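Local coordinates for protein putative phosphomannomutase (Thermus thermophilus, PDB 1TUO) that probably acts as a magnesium-dependent phosphosugar mutase of the phosphohexose mutase family, moving a phosphoryl group between positions of a sugar phosphate, at residues 242-255 with 346-359. Numbering follows the deposited sequence.
Sequences PSFAVATDGDADRV and RDGILTSLLLLESV
The side chains of D253 and R346 run alongside each other in one direction, D253 OD1 standing 3.4 Å from R346 NE. OD1 stands off the guanidinium plane, and the two flat groups are turned 65° apart, a salt bridge of charge alone with no N-H aimed at the carboxylate. R346 bends at its third torsion (chi3 -72°), which brings NE beside D253, while its NH1 pairs with E332. R254 runs alongside, and its NH2 comes within 4.1 Å of R346 NH1, two like charges that E332 and D253 probably offset. With an alanine in place of R346, E332 and D253 would probably lose the cation they share. Next to this pair G348 N donates to A252 O at 3.0 Å. D249, D251 and D253 belong to the DGDADR loop that in phosphohexomutases holds the magnesium ion, so the contact ties the probable metal loop of domain II to the start of helix 348-362 in domain III. D347 caps that helix, its OD2 accepting from L350 N, while OD1 is held by Y160 and H342. V255 CG1 presses on G348 CA at 3.4 Å, where a side chain would clash, and V255 CG2 meets T351 CG2. A water links D253 O to T351 OG1, which also bonds Y339. Farther on, strand 244-248 runs antiparallel to the helix. S352 OG, bonded back to G348 O at 2.8 Å, turns toward V246 CB. A chi1 of 67°, which sets CG over the backbone between N and C, directs the ring of F244 at the helix: L356 N lies at the ring edge, and CE2 reaches V359 CG2 at 4.1 Å. P242 CB packs on V359 CG1 at 3.6 Å.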
# COMPACT_ATOMS: atom_id res chain seq x y z
N PRO A 242 14.03 -15.67 14.80
CA PRO A 242 12.91 -15.17 13.99
C PRO A 242 13.01 -13.69 13.61
O PRO A 242 12.02 -13.07 13.26
CB PRO A 242 11.71 -15.45 14.87
CG PRO A 242 12.26 -15.10 16.23
CD PRO A 242 13.63 -15.75 16.22
N SER A 243 14.21 -13.13 13.71
CA SER A 243 14.39 -11.72 13.37
C SER A 243 14.16 -11.49 11.88
O SER A 243 14.43 -12.36 11.06
CB SER A 243 15.80 -11.26 13.74
OG SER A 243 15.99 -11.33 15.15
N PHE A 244 13.65 -10.31 11.55
CA PHE A 244 13.41 -9.98 10.16
C PHE A 244 13.25 -8.48 9.98
O PHE A 244 13.16 -7.73 10.95
CB PHE A 244 12.17 -10.71 9.62
CG PHE A 244 10.87 -10.27 10.23
CD1 PHE A 244 10.01 -9.41 9.55
CD2 PHE A 244 10.47 -10.75 11.48
CE1 PHE A 244 8.78 -9.04 10.09
CE2 PHE A 244 9.25 -10.38 12.03
CZ PHE A 244 8.40 -9.53 11.33
N ALA A 245 13.23 -8.04 8.73
CA ALA A 245 13.09 -6.63 8.46
C ALA A 245 11.83 -6.33 7.68
O ALA A 245 11.43 -7.12 6.83
CB ALA A 245 14.30 -6.13 7.68
N VAL A 246 11.21 -5.20 8.00
CA VAL A 246 10.05 -4.74 7.24
C VAL A 246 10.52 -3.43 6.63
O VAL A 246 11.18 -2.63 7.30
CB VAL A 246 8.81 -4.47 8.12
CG1 VAL A 246 8.19 -5.78 8.55
CG2 VAL A 246 9.17 -3.62 9.32
N ALA A 247 10.22 -3.24 5.35
CA ALA A 247 10.61 -2.01 4.66
C ALA A 247 9.31 -1.36 4.22
O ALA A 247 8.58 -1.92 3.41
CB ALA A 247 11.48 -2.34 3.45
N THR A 248 9.01 -0.20 4.77
CA THR A 248 7.79 0.49 4.39
C THR A 248 8.11 1.45 3.24
O THR A 248 9.19 2.02 3.19
CB THR A 248 7.18 1.27 5.59
OG1 THR A 248 8.18 2.07 6.22
CG2 THR A 248 6.60 0.29 6.60
N ASP A 249 7.18 1.59 2.30
CA ASP A 249 7.43 2.49 1.18
C ASP A 249 7.29 3.96 1.56
O ASP A 249 7.11 4.30 2.73
CB ASP A 249 6.53 2.14 -0.02
CG ASP A 249 5.09 2.59 0.16
OD1 ASP A 249 4.42 2.77 -0.88
OD2 ASP A 249 4.62 2.76 1.31
N GLY A 250 7.37 4.83 0.55
CA GLY A 250 7.30 6.26 0.76
C GLY A 250 6.27 6.79 1.74
O GLY A 250 6.60 7.60 2.60
N ASP A 251 5.03 6.35 1.59
CA ASP A 251 3.95 6.81 2.47
C ASP A 251 3.46 5.70 3.40
O ASP A 251 2.43 5.83 4.08
CB ASP A 251 2.79 7.36 1.62
CG ASP A 251 2.16 6.31 0.72
OD1 ASP A 251 2.85 5.34 0.34
OD2 ASP A 251 0.98 6.48 0.36
N ALA A 252 4.23 4.62 3.44
CA ALA A 252 3.95 3.47 4.28
C ALA A 252 2.59 2.81 4.08
O ALA A 252 2.00 2.32 5.05
CB ALA A 252 4.15 3.82 5.76
N ASP A 253 2.08 2.78 2.86
CA ASP A 253 0.82 2.07 2.66
C ASP A 253 1.16 0.67 2.14
O ASP A 253 0.28 -0.19 2.02
CB ASP A 253 -0.13 2.82 1.70
CG ASP A 253 0.33 2.81 0.26
OD1 ASP A 253 -0.51 3.09 -0.62
OD2 ASP A 253 1.52 2.53 0.00
N ARG A 254 2.44 0.45 1.85
CA ARG A 254 2.93 -0.84 1.35
C ARG A 254 4.17 -1.29 2.12
O ARG A 254 4.89 -0.47 2.68
CB ARG A 254 3.32 -0.74 -0.13
CG ARG A 254 2.25 -0.22 -1.06
CD ARG A 254 2.80 -0.08 -2.47
NE ARG A 254 1.77 0.34 -3.42
CZ ARG A 254 1.92 0.31 -4.74
NH1 ARG A 254 3.05 -0.12 -5.28
NH2 ARG A 254 0.93 0.72 -5.53
N VAL A 255 4.42 -2.59 2.14
CA VAL A 255 5.61 -3.10 2.83
C VAL A 255 6.28 -4.21 2.05
O VAL A 255 5.65 -4.91 1.25
CB VAL A 255 5.28 -3.64 4.24
CG1 VAL A 255 4.70 -2.54 5.10
CG2 VAL A 255 4.32 -4.81 4.14
N ARG A 346 -4.95 0.69 2.47
CA ARG A 346 -3.72 -0.09 2.57
C ARG A 346 -2.95 0.48 3.75
O ARG A 346 -2.73 1.68 3.83
CB ARG A 346 -2.90 0.06 1.29
CG ARG A 346 -3.55 -0.60 0.08
CD ARG A 346 -2.83 -0.27 -1.22
NE ARG A 346 -3.05 1.11 -1.64
CZ ARG A 346 -3.04 1.51 -2.91
NH1 ARG A 346 -2.82 0.63 -3.87
NH2 ARG A 346 -3.25 2.78 -3.21
N ASP A 347 -2.54 -0.38 4.69
CA ASP A 347 -1.80 0.08 5.85
C ASP A 347 -0.55 -0.77 6.08
O ASP A 347 -0.63 -1.90 6.56
CB ASP A 347 -2.70 0.05 7.10
CG ASP A 347 -2.05 0.70 8.31
OD1 ASP A 347 -2.80 1.21 9.18
OD2 ASP A 347 -0.80 0.70 8.40
N GLY A 348 0.60 -0.20 5.72
CA GLY A 348 1.85 -0.92 5.86
C GLY A 348 2.34 -1.03 7.30
O GLY A 348 3.14 -1.90 7.62
N ILE A 349 1.86 -0.13 8.15
CA ILE A 349 2.24 -0.15 9.55
C ILE A 349 1.53 -1.32 10.23
O ILE A 349 2.15 -2.12 10.94
CB ILE A 349 1.87 1.17 10.24
CG1 ILE A 349 2.58 2.34 9.53
CG2 ILE A 349 2.25 1.12 11.72
CD1 ILE A 349 4.10 2.21 9.46
N LEU A 350 0.22 -1.44 10.00
CA LEU A 350 -0.51 -2.55 10.60
C LEU A 350 -0.02 -3.87 10.00
O LEU A 350 0.04 -4.88 10.69
CB LEU A 350 -2.02 -2.42 10.38
CG LEU A 350 -2.84 -3.57 10.99
CD1 LEU A 350 -2.48 -3.71 12.47
CD2 LEU A 350 -4.32 -3.29 10.82
N THR A 351 0.33 -3.86 8.71
CA THR A 351 0.82 -5.08 8.08
C THR A 351 2.10 -5.53 8.78
O THR A 351 2.28 -6.72 9.06
CB THR A 351 1.12 -4.90 6.58
OG1 THR A 351 -0.08 -4.57 5.88
CG2 THR A 351 1.67 -6.19 6.00
N SER A 352 2.98 -4.58 9.05
CA SER A 352 4.24 -4.90 9.72
C SER A 352 3.96 -5.51 11.09
O SER A 352 4.56 -6.52 11.46
CB SER A 352 5.09 -3.64 9.88
OG SER A 352 5.48 -3.13 8.62
N LEU A 353 3.05 -4.89 11.83
CA LEU A 353 2.72 -5.38 13.16
C LEU A 353 2.04 -6.75 13.15
O LEU A 353 2.27 -7.56 14.05
CB LEU A 353 1.86 -4.35 13.90
CG LEU A 353 2.63 -3.06 14.21
CD1 LEU A 353 1.69 -1.96 14.71
CD2 LEU A 353 3.71 -3.36 15.24
N LEU A 354 1.22 -7.03 12.14
CA LEU A 354 0.57 -8.34 12.06
C LEU A 354 1.60 -9.40 11.70
O LEU A 354 1.51 -10.55 12.15
CB LEU A 354 -0.58 -8.32 11.05
CG LEU A 354 -1.82 -7.54 11.50
CD1 LEU A 354 -2.77 -7.37 10.33
CD2 LEU A 354 -2.51 -8.28 12.65
N LEU A 355 2.58 -9.04 10.87
CA LEU A 355 3.61 -10.01 10.51
C LEU A 355 4.35 -10.36 11.80
O LEU A 355 4.62 -11.53 12.08
CB LEU A 355 4.59 -9.41 9.50
CG LEU A 355 4.01 -9.33 8.08
CD1 LEU A 355 4.89 -8.46 7.19
CD2 LEU A 355 3.89 -10.74 7.52
N LEU A 356 4.67 -9.34 12.58
CA LEU A 356 5.35 -9.52 13.85
C LEU A 356 4.50 -10.40 14.77
O LEU A 356 5.02 -11.31 15.43
CB LEU A 356 5.61 -8.15 14.49
CG LEU A 356 6.43 -8.09 15.78
CD1 LEU A 356 7.83 -8.64 15.54
CD2 LEU A 356 6.50 -6.64 16.25
N GLU A 357 3.20 -10.14 14.81
CA GLU A 357 2.30 -10.93 15.65
C GLU A 357 2.30 -12.40 15.21
O GLU A 357 2.43 -13.30 16.05
CB GLU A 357 0.87 -10.40 15.58
CG GLU A 357 -0.09 -11.09 16.56
CD GLU A 357 -1.54 -10.66 16.39
OE1 GLU A 357 -1.83 -9.45 16.51
OE2 GLU A 357 -2.40 -11.53 16.13
N SER A 358 2.17 -12.64 13.91
CA SER A 358 2.14 -14.00 13.37
C SER A 358 3.36 -14.82 13.78
O SER A 358 3.24 -15.98 14.16
CB SER A 358 2.03 -13.99 11.84
OG SER A 358 3.26 -13.59 11.24
N VAL A 359 4.54 -14.21 13.70
CA VAL A 359 5.76 -14.91 14.05
C VAL A 359 5.76 -15.28 15.53
O VAL A 359 6.11 -16.40 15.90
CB VAL A 359 7.00 -14.07 13.71
CG1 VAL A 359 8.26 -14.76 14.22
CG2 VAL A 359 7.08 -13.87 12.20
O HOH W 1 0.21 -2.74 3.30